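Local coordinates for 2-hydroxymethyl glutarate dehydrogenase (Eubacterium barkeri, PDB 3CKY) that catalyses the reversible NAD-dependent interconversion of 2-formylglutarate and (S)-2-hydroxymethylglutarate, a step of nicotinate fermentation, and works as a homotetramer, at the interface of chains A and B and the interface of chains A and C. Coordinates in Å, arbitrary orientation; residue numbers count along the deposited sequence, not the author numbering. Chains: chain A/B/C, 2-hydroxymethyl glutarate dehydrogenase.

Contact 1: the interface of chains A and B. Residues chain A 260, 263-264, 267; chain B 249, 260, 263-264, 267.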
ATOM      1  N   PRO A 260       2.573  -6.012   2.947  1.00 38.66           N
ATOM      2  CA  PRO A 260       2.522  -4.751   2.197  1.00 38.69           C
ATOM      3  C   PRO A 260       2.956  -4.852   0.725  1.00 38.68           C
ATOM      4  O   PRO A 260       2.316  -4.260  -0.138  1.00 38.96           O
ATOM      5  CB  PRO A 260       3.471  -3.831   2.980  1.00 38.68           C
ATOM      6  CG  PRO A 260       4.319  -4.722   3.801  1.00 38.72           C
ATOM      7  CD  PRO A 260       3.456  -5.910   4.120  1.00 38.67           C
ATOM      8  N   ALA A 263       0.294  -6.775  -1.161  1.00 38.50           N
ATOM      9  CA  ALA A 263      -0.877  -5.923  -1.272  1.00 38.25           C
ATOM     10  C   ALA A 263      -0.708  -4.948  -2.431  1.00 38.34           C
ATOM     11  O   ALA A 263      -1.645  -4.756  -3.251  1.00 37.46           O
ATOM     12  CB  ALA A 263      -1.123  -5.165   0.032  1.00 37.99           C
ATOM     13  N   MET A 264       0.476  -4.330  -2.510  1.00 38.06           N
ATOM     14  CA  MET A 264       0.694  -3.350  -3.562  0.50 38.25           C
ATOM     15  C   MET A 264       0.777  -4.048  -4.918  1.00 38.01           C
ATOM     16  O   MET A 264       0.181  -3.557  -5.883  1.00 37.85           O
ATOM     17  CB  MET A 264       1.902  -2.430  -3.284  0.50 38.73           C
ATOM     18  CG  MET A 264       1.649  -1.311  -2.226  0.50 39.18           C
ATOM     19  SD  MET A 264      -0.039  -0.614  -2.123  0.50 43.12           S
ATOM     20  CE  MET A 264      -0.210   0.054  -3.779  0.50 40.53           C
ATOM     21  N   GLN A 267      -2.712  -4.673  -6.286  1.00 37.91           N
ATOM     22  CA  GLN A 267      -3.389  -3.500  -6.838  1.00 38.04           C
ATOM     23  C   GLN A 267      -2.817  -3.069  -8.195  1.00 38.05           C
ATOM     24  O   GLN A 267      -3.546  -2.585  -9.059  1.00 38.12           O
ATOM     25  CB  GLN A 267      -3.363  -2.336  -5.826  1.00 37.94           C
ATOM     26  CG  GLN A 267      -4.139  -2.599  -4.555  1.00 37.16           C
ATOM     27  CD  GLN A 267      -5.552  -3.161  -4.769  1.00 37.45           C
ATOM     28  OE1 GLN A 267      -5.999  -4.033  -4.015  1.00 40.29           O
ATOM     29  NE2 GLN A 267      -6.251  -2.674  -5.777  1.00 33.55           N
TER
ATOM     30  N   LEU B 249     -11.779  -3.654  -0.647  1.00 37.94           N
ATOM     31  CA  LEU B 249     -10.876  -4.366  -1.551  1.00 38.24           C
ATOM     32  C   LEU B 249     -11.626  -5.429  -2.354  1.00 38.33           C
ATOM     33  O   LEU B 249     -11.333  -5.646  -3.522  1.00 37.82           O
ATOM     34  CB  LEU B 249      -9.715  -5.010  -0.767  1.00 37.97           C
ATOM     35  CG  LEU B 249      -8.721  -4.051  -0.082  1.00 38.44           C
ATOM     36  CD1 LEU B 249      -7.699  -4.839   0.743  1.00 36.62           C
ATOM     37  CD2 LEU B 249      -7.997  -3.104  -1.074  1.00 36.85           C
ATOM     38  N   PRO B 260      -4.915   1.321  -4.169  1.00 38.65           N
ATOM     39  CA  PRO B 260      -3.616   1.277  -3.515  1.00 38.55           C
ATOM     40  C   PRO B 260      -3.557   1.861  -2.084  1.00 38.62           C
ATOM     41  O   PRO B 260      -2.923   1.284  -1.199  1.00 38.65           O
ATOM     42  CB  PRO B 260      -2.724   2.085  -4.460  1.00 38.72           C
ATOM     43  CG  PRO B 260      -3.657   2.930  -5.272  1.00 38.95           C
ATOM     44  CD  PRO B 260      -4.894   2.130  -5.404  1.00 38.63           C
ATOM     45  N   ALA B 263      -5.460  -0.548   0.137  1.00 38.46           N
ATOM     46  CA  ALA B 263      -4.641  -1.755   0.250  1.00 38.38           C
ATOM     47  C   ALA B 263      -3.534  -1.601   1.275  1.00 38.30           C
ATOM     48  O   ALA B 263      -3.278  -2.517   2.071  1.00 37.44           O
ATOM     49  CB  ALA B 263      -4.044  -2.117  -1.108  1.00 37.97           C
ATOM     50  N   MET B 264      -2.866  -0.444   1.246  1.00 38.68           N
ATOM     51  CA  MET B 264      -1.800  -0.160   2.210  0.50 38.41           C
ATOM     52  C   MET B 264      -2.365   0.039   3.623  1.00 38.37           C
ATOM     53  O   MET B 264      -1.829  -0.511   4.572  1.00 38.46           O
ATOM     54  CB  MET B 264      -0.955   1.040   1.770  0.50 38.65           C
ATOM     55  CG  MET B 264       0.366   1.228   2.531  0.50 38.78           C
ATOM     56  SD  MET B 264       1.231  -0.279   3.061  0.50 42.18           S
ATOM     57  CE  MET B 264       1.821  -0.965   1.506  0.50 43.16           C
ATOM     58  N   GLN B 267      -3.053  -3.291   5.312  1.00 37.88           N
ATOM     59  CA  GLN B 267      -1.884  -4.001   5.815  1.00 38.07           C
ATOM     60  C   GLN B 267      -1.305  -3.360   7.081  1.00 38.11           C
ATOM     61  O   GLN B 267      -0.791  -4.063   7.963  1.00 37.72           O
ATOM     62  CB  GLN B 267      -0.815  -4.134   4.732  1.00 37.92           C
ATOM     63  CG  GLN B 267      -1.241  -4.986   3.548  1.00 37.58           C
ATOM     64  CD  GLN B 267      -1.834  -6.347   3.936  1.00 37.61           C
ATOM     65  OE1 GLN B 267      -2.822  -6.800   3.358  1.00 40.37           O
ATOM     66  NE2 GLN B 267      -1.226  -6.997   4.901  1.00 33.41           N
TER
HETATM   67  O   HOH W   1      -8.864  -5.229  -4.410  1.00 46.79           O
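The side-chain amide oxygen of A:Gln267 is the best-held polar atom across this helix-helix contact, gripped by one bridging water that ties it to the partner chain. The water stands 3.1 Å from A:Gln267 OE1 and 2.7 Å from the backbone carbonyl oxygen of B:Leu249, tying the amide to the helix 238-255 of chain B. Within this patch no nitrogen or oxygen of one chain comes within bonding distance of the other; the remaining contacts are van der Waals packing. OE1 also lies near the methyl CD2 of B:Leu249, whose side chain crosses the glutamine at about a right angle.

The aliphatic part of the glutamine does the touching. With CG beside the backbone N (chi1 -65°) and the chain bent at chi2, A:Gln267 sets CG against the methyl of B:Ala263, 3.5 Å from its CB. The twin pair, B:Gln267 CG against A:Ala263 CB, is equally close, and the two glutamines have nearly the same torsions. The small alanines probably let the two helices approach closely about the two-fold axis.

The methionines break this symmetry. A:Met264 has CG beside the backbone N (chi1 -76°), whereas B:Met264 has it anti to N (chi1 -167°); both chains then bend at chi2 and chi3. A:Met264 crosses B:Pro260 at about a right angle and presses its terminal methyl CE tightly to the ring, 3.3 Å from CB. On the other side B:Met264 CE reaches A:Pro260 CB at 3.6 Å, a looser fit. B:Met264 CE also meets A:Met264 CG at 3.8 Å, so the two thioether chains cross nearly perpendicularly.

A:Pro260 opens helix 260-274, and A:Ala263, A:Met264 and A:Gln267 follow on one face of its first turns. The patch is therefore this helix packed against the same helix of chain B, with helix 238-255 of chain B flanking it.

Contact 2: the interface of chains A and C. Residues chain A 102, 172-173, 176, 179, 248, 251-252, 257, 259; chain C 190-191, 194-195, 198, 200, 205, 209.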
ATOM      1  N   PRO A 102      -4.730 -22.159   3.323  1.00 62.06           N
ATOM      2  CA  PRO A 102      -4.595 -23.197   4.335  1.00 62.50           C
ATOM      3  C   PRO A 102      -5.820 -23.321   5.242  1.00 62.89           C
ATOM      4  O   PRO A 102      -6.261 -24.436   5.529  1.00 62.90           O
ATOM      5  CB  PRO A 102      -3.370 -22.748   5.139  1.00 62.46           C
ATOM      6  CG  PRO A 102      -2.570 -21.921   4.205  1.00 62.12           C
ATOM      7  CD  PRO A 102      -3.551 -21.271   3.277  1.00 62.00           C
ATOM      8  N   ALA A 172      -0.005 -23.681   1.612  1.00 42.64           N
ATOM      9  CA  ALA A 172       0.836 -22.611   2.088  1.00 42.42           C
ATOM     10  C   ALA A 172       2.061 -22.337   1.209  1.00 42.06           C
ATOM     11  O   ALA A 172       2.353 -21.160   0.905  1.00 41.74           O
ATOM     12  CB  ALA A 172       1.282 -22.899   3.538  1.00 42.31           C
ATOM     13  N   VAL A 173       2.780 -23.396   0.825  1.00 41.61           N
ATOM     14  CA  VAL A 173       4.071 -23.228   0.158  1.00 41.61           C
ATOM     15  C   VAL A 173       3.847 -22.746  -1.263  1.00 41.50           C
ATOM     16  O   VAL A 173       4.595 -21.909  -1.769  1.00 41.50           O
ATOM     17  CB  VAL A 173       4.967 -24.522   0.228  1.00 41.44           C
ATOM     18  CG1 VAL A 173       4.470 -25.618  -0.735  1.00 40.83           C
ATOM     19  CG2 VAL A 173       6.445 -24.165  -0.019  1.00 41.18           C
ATOM     20  N   VAL A 176       3.014 -19.067  -1.055  1.00 39.69           N
ATOM     21  CA  VAL A 176       4.225 -18.295  -0.795  1.00 39.73           C
ATOM     22  C   VAL A 176       5.095 -18.185  -2.045  1.00 39.80           C
ATOM     23  O   VAL A 176       5.655 -17.115  -2.327  1.00 40.13           O
ATOM     24  CB  VAL A 176       5.045 -18.872   0.370  1.00 39.62           C
ATOM     25  CG1 VAL A 176       6.397 -18.192   0.449  1.00 39.41           C
ATOM     26  CG2 VAL A 176       4.273 -18.728   1.698  1.00 39.63           C
ATOM     27  N   LEU A 179       3.114 -15.793  -4.649  1.00 40.75           N
ATOM     28  CA  LEU A 179       3.225 -14.438  -4.087  1.00 40.65           C
ATOM     29  C   LEU A 179       4.542 -13.797  -4.516  1.00 40.45           C
ATOM     30  O   LEU A 179       4.569 -12.660  -4.943  1.00 40.71           O
ATOM     31  CB  LEU A 179       3.150 -14.564  -2.559  1.00 40.74           C
ATOM     32  CG  LEU A 179       3.480 -13.519  -1.505  1.00 41.44           C
ATOM     33  CD1 LEU A 179       3.177 -14.158  -0.124  1.00 40.86           C
ATOM     34  CD2 LEU A 179       4.919 -12.978  -1.572  1.00 39.79           C
ATOM     35  N   ALA A 248      -2.819 -15.204  -1.038  1.00 37.78           N
ATOM     36  CA  ALA A 248      -1.784 -14.789  -0.119  1.00 37.86           C
ATOM     37  C   ALA A 248      -2.310 -13.789   0.913  1.00 37.69           C
ATOM     38  O   ALA A 248      -2.052 -13.934   2.100  1.00 38.32           O
ATOM     39  CB  ALA A 248      -0.600 -14.191  -0.888  1.00 37.40           C
ATOM     40  N   ALA A 251      -4.502 -15.519   3.353  1.00 39.34           N
ATOM     41  CA  ALA A 251      -3.663 -16.189   4.364  1.00 39.59           C
ATOM     42  C   ALA A 251      -3.030 -15.194   5.344  1.00 39.65           C
ATOM     43  O   ALA A 251      -2.933 -15.465   6.546  1.00 39.63           O
ATOM     44  CB  ALA A 251      -2.594 -17.072   3.708  1.00 39.09           C
ATOM     45  N   GLY A 252      -2.593 -14.039   4.845  1.00 40.09           N
ATOM     46  CA  GLY A 252      -2.077 -12.991   5.716  1.00 40.53           C
ATOM     47  C   GLY A 252      -3.075 -12.492   6.753  1.00 40.79           C
ATOM     48  O   GLY A 252      -2.721 -12.293   7.923  1.00 40.81           O
ATOM     49  N   VAL A 257      -0.502 -11.677   9.507  1.00 40.48           N
ATOM     50  CA  VAL A 257       0.818 -11.370   8.984  1.00 39.91           C
ATOM     51  C   VAL A 257       0.659 -10.278   7.928  1.00 39.77           C
ATOM     52  O   VAL A 257       0.063 -10.527   6.889  1.00 39.57           O
ATOM     53  CB  VAL A 257       1.473 -12.607   8.339  1.00 40.03           C
ATOM     54  CG1 VAL A 257       2.796 -12.227   7.678  1.00 38.86           C
ATOM     55  CG2 VAL A 257       1.689 -13.713   9.378  1.00 38.75           C
ATOM     56  N   LEU A 259       1.359  -7.968   4.788  1.00 38.69           N
ATOM     57  CA  LEU A 259       1.906  -8.308   3.479  1.00 38.60           C
ATOM     58  C   LEU A 259       1.851  -7.074   2.565  1.00 38.51           C
ATOM     59  O   LEU A 259       1.150  -7.069   1.538  1.00 38.25           O
ATOM     60  CB  LEU A 259       1.102  -9.457   2.860  1.00 38.36           C
ATOM     61  CG  LEU A 259       1.109 -10.831   3.547  1.00 38.11           C
ATOM     62  CD1 LEU A 259       0.105 -11.755   2.911  1.00 36.97           C
ATOM     63  CD2 LEU A 259       2.512 -11.437   3.478  1.00 36.62           C
TER
ATOM     64  N   GLU C 190       8.430 -10.659   4.053  1.00 39.65           N
ATOM     65  CA  GLU C 190       7.043 -10.915   4.458  1.00 39.71           C
ATOM     66  C   GLU C 190       6.573 -12.322   4.051  1.00 39.67           C
ATOM     67  O   GLU C 190       5.814 -12.969   4.781  1.00 39.53           O
ATOM     68  CB  GLU C 190       6.106  -9.819   3.917  1.00 39.60           C
ATOM     69  CG  GLU C 190       5.912  -9.826   2.403  1.00 40.16           C
ATOM     70  CD  GLU C 190       5.101  -8.640   1.897  1.00 40.29           C
ATOM     71  OE1 GLU C 190       4.138  -8.871   1.118  1.00 41.48           O
ATOM     72  OE2 GLU C 190       5.428  -7.490   2.266  1.00 39.64           O
ATOM     73  N   ALA C 191       7.051 -12.803   2.899  1.00 39.76           N
ATOM     74  CA  ALA C 191       6.691 -14.136   2.406  1.00 39.72           C
ATOM     75  C   ALA C 191       7.132 -15.236   3.367  1.00 39.69           C
ATOM     76  O   ALA C 191       6.380 -16.200   3.629  1.00 39.79           O
ATOM     77  CB  ALA C 191       7.274 -14.380   1.005  1.00 39.43           C
ATOM     78  N   LEU C 194       5.038 -15.252   6.584  1.00 39.25           N
ATOM     79  CA  LEU C 194       3.753 -15.877   6.250  1.00 39.03           C
ATOM     80  C   LEU C 194       3.858 -17.399   6.245  1.00 39.39           C
ATOM     81  O   LEU C 194       3.034 -18.091   6.861  1.00 39.43           O
ATOM     82  CB  LEU C 194       3.256 -15.389   4.886  1.00 39.05           C
ATOM     83  CG  LEU C 194       1.893 -15.905   4.406  1.00 38.88           C
ATOM     84  CD1 LEU C 194       0.752 -15.487   5.328  1.00 36.68           C
ATOM     85  CD2 LEU C 194       1.632 -15.464   2.968  1.00 37.85           C
ATOM     86  N   GLY C 195       4.881 -17.909   5.559  1.00 39.50           N
ATOM     87  CA  GLY C 195       5.100 -19.351   5.439  1.00 39.50           C
ATOM     88  C   GLY C 195       5.301 -20.036   6.784  1.00 39.79           C
ATOM     89  O   GLY C 195       4.688 -21.080   7.062  1.00 39.55           O
ATOM     90  N   CYS C 198       2.151 -20.188   8.642  1.00 41.88           N
ATOM     91  CA  CYS C 198       1.324 -21.279   8.094  1.00 42.07           C
ATOM     92  C   CYS C 198       1.931 -22.671   8.282  1.00 41.99           C
ATOM     93  O   CYS C 198       1.446 -23.643   7.712  1.00 41.89           O
ATOM     94  CB  CYS C 198       1.061 -21.041   6.614  1.00 42.15           C
ATOM     95  SG  CYS C 198       0.151 -19.541   6.331  1.00 42.82           S
ATOM     96  N   LEU C 200       5.285 -23.766   7.788  1.00 42.51           N
ATOM     97  CA  LEU C 200       6.418 -24.188   6.964  1.00 42.81           C
ATOM     98  C   LEU C 200       7.737 -23.943   7.687  1.00 43.06           C
ATOM     99  O   LEU C 200       7.922 -22.899   8.313  1.00 43.00           O
ATOM    100  CB  LEU C 200       6.424 -23.436   5.629  1.00 42.66           C
ATOM    101  CG  LEU C 200       5.199 -23.649   4.738  1.00 42.45           C
ATOM    102  CD1 LEU C 200       5.266 -22.703   3.547  1.00 40.89           C
ATOM    103  CD2 LEU C 200       5.098 -25.118   4.298  1.00 40.73           C
ATOM    104  N   MET C 205      10.805 -24.140   2.606  1.00 45.05           N
ATOM    105  CA  MET C 205      10.629 -23.023   1.700  1.00 45.55           C
ATOM    106  C   MET C 205      11.853 -22.813   0.829  1.00 46.29           C
ATOM    107  O   MET C 205      11.714 -22.614  -0.375  1.00 46.29           O
ATOM    108  CB  MET C 205      10.276 -21.750   2.472  1.00 45.43           C
ATOM    109  CG  MET C 205       8.827 -21.743   2.952  1.00 44.67           C
ATOM    110  SD  MET C 205       8.322 -20.218   3.747  1.00 43.97           S
ATOM    111  CE  MET C 205       9.206 -20.254   5.301  1.00 41.68           C
ATOM    112  N   ILE C 209      10.892 -23.266  -3.016  1.00 46.98           N
ATOM    113  CA  ILE C 209      10.877 -21.986  -3.724  1.00 47.06           C
ATOM    114  C   ILE C 209      12.153 -21.803  -4.537  1.00 46.90           C
ATOM    115  O   ILE C 209      12.109 -21.284  -5.658  1.00 47.11           O
ATOM    116  CB  ILE C 209      10.643 -20.790  -2.763  1.00 47.26           C
ATOM    117  CG1 ILE C 209       9.269 -20.934  -2.090  1.00 47.66           C
ATOM    118  CG2 ILE C 209      10.731 -19.458  -3.509  1.00 46.65           C
ATOM    119  CD1 ILE C 209       9.096 -20.119  -0.857  1.00 47.84           C
TER
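C:Leu194 turns CG anti to its backbone N (chi1 -178°), and chi2 of 62° spreads its two methyls between different walls of chain A. C:Leu194 CD1 lies over the backbone of helix 238-255, 3.7 Å from A:Gly252 N and also near the methyl of A:Ala251. C:Leu194 CD2 meets A:Leu179 CD1 at 3.7 Å, the two leucines crossing obliquely, and lies near A:Leu259 CD1, where the side chains cross at about a right angle. A:Val257 adds its CG1 methyl beside the start of the leucine, so C:Leu194 plugs a hydrophobic socket.

A:Val176, with CG1 anti to the backbone N (chi1 170°), splits its branches: CG1 reaches C:Ile209 CD1 at 3.6 Å, crossing at about a right angle, while CG2 rests on the backbone of C:Gly195. Next along, C:Cys198 CB sits 3.6 Å from A:Ala172 CB, its SG directed towards A:Pro102 CG, and C:Leu200 lays CD1 3.6 Å from A:Val173 CA.

C:Glu190 brings an acidic, probably charged, group to the patch. Its CG occupies the crowded position between backbone N and carbonyl carbon, and the extended chain carries the carboxyl group obliquely over the backbone of A:Leu259, with C:Glu190 CD 3.6 Å from A:Leu259 CA; CB and CG lie by A:Leu259 CD2. No polar atom bonds across, so shape and apolar burial hold this patch together.

Residues 172 to 179 of chain A and 190 to 195 of chain C belong to the same long helix 169-197, which packs against its counterpart. In chain A, helix 238-255 and the following loop complete the socket; in chain C, the turn after the long helix and helix 202-210 extend the contact, close to the active-site lysine, A:Lys174.

About 16 Å separates the C-alpha centres of contact 1 and contact 2, which join chain A to two different partners. Helix 238-255 contributes to both, from chain B in contact 1 and from chain A in contact 2, and A:Leu259, in contact 2, directly precedes A:Pro260, in contact 1. The two two-fold interfaces thus share neighbouring scaffold, consistent with a homotetramer. The centre of contact 2 lies about 7 Å from the active-site residue A:Lys174 and that of contact 1 about 18 Å from B:Lys174, so contact 2 could help shape the catalytic region, while contact 1 may serve mainly association.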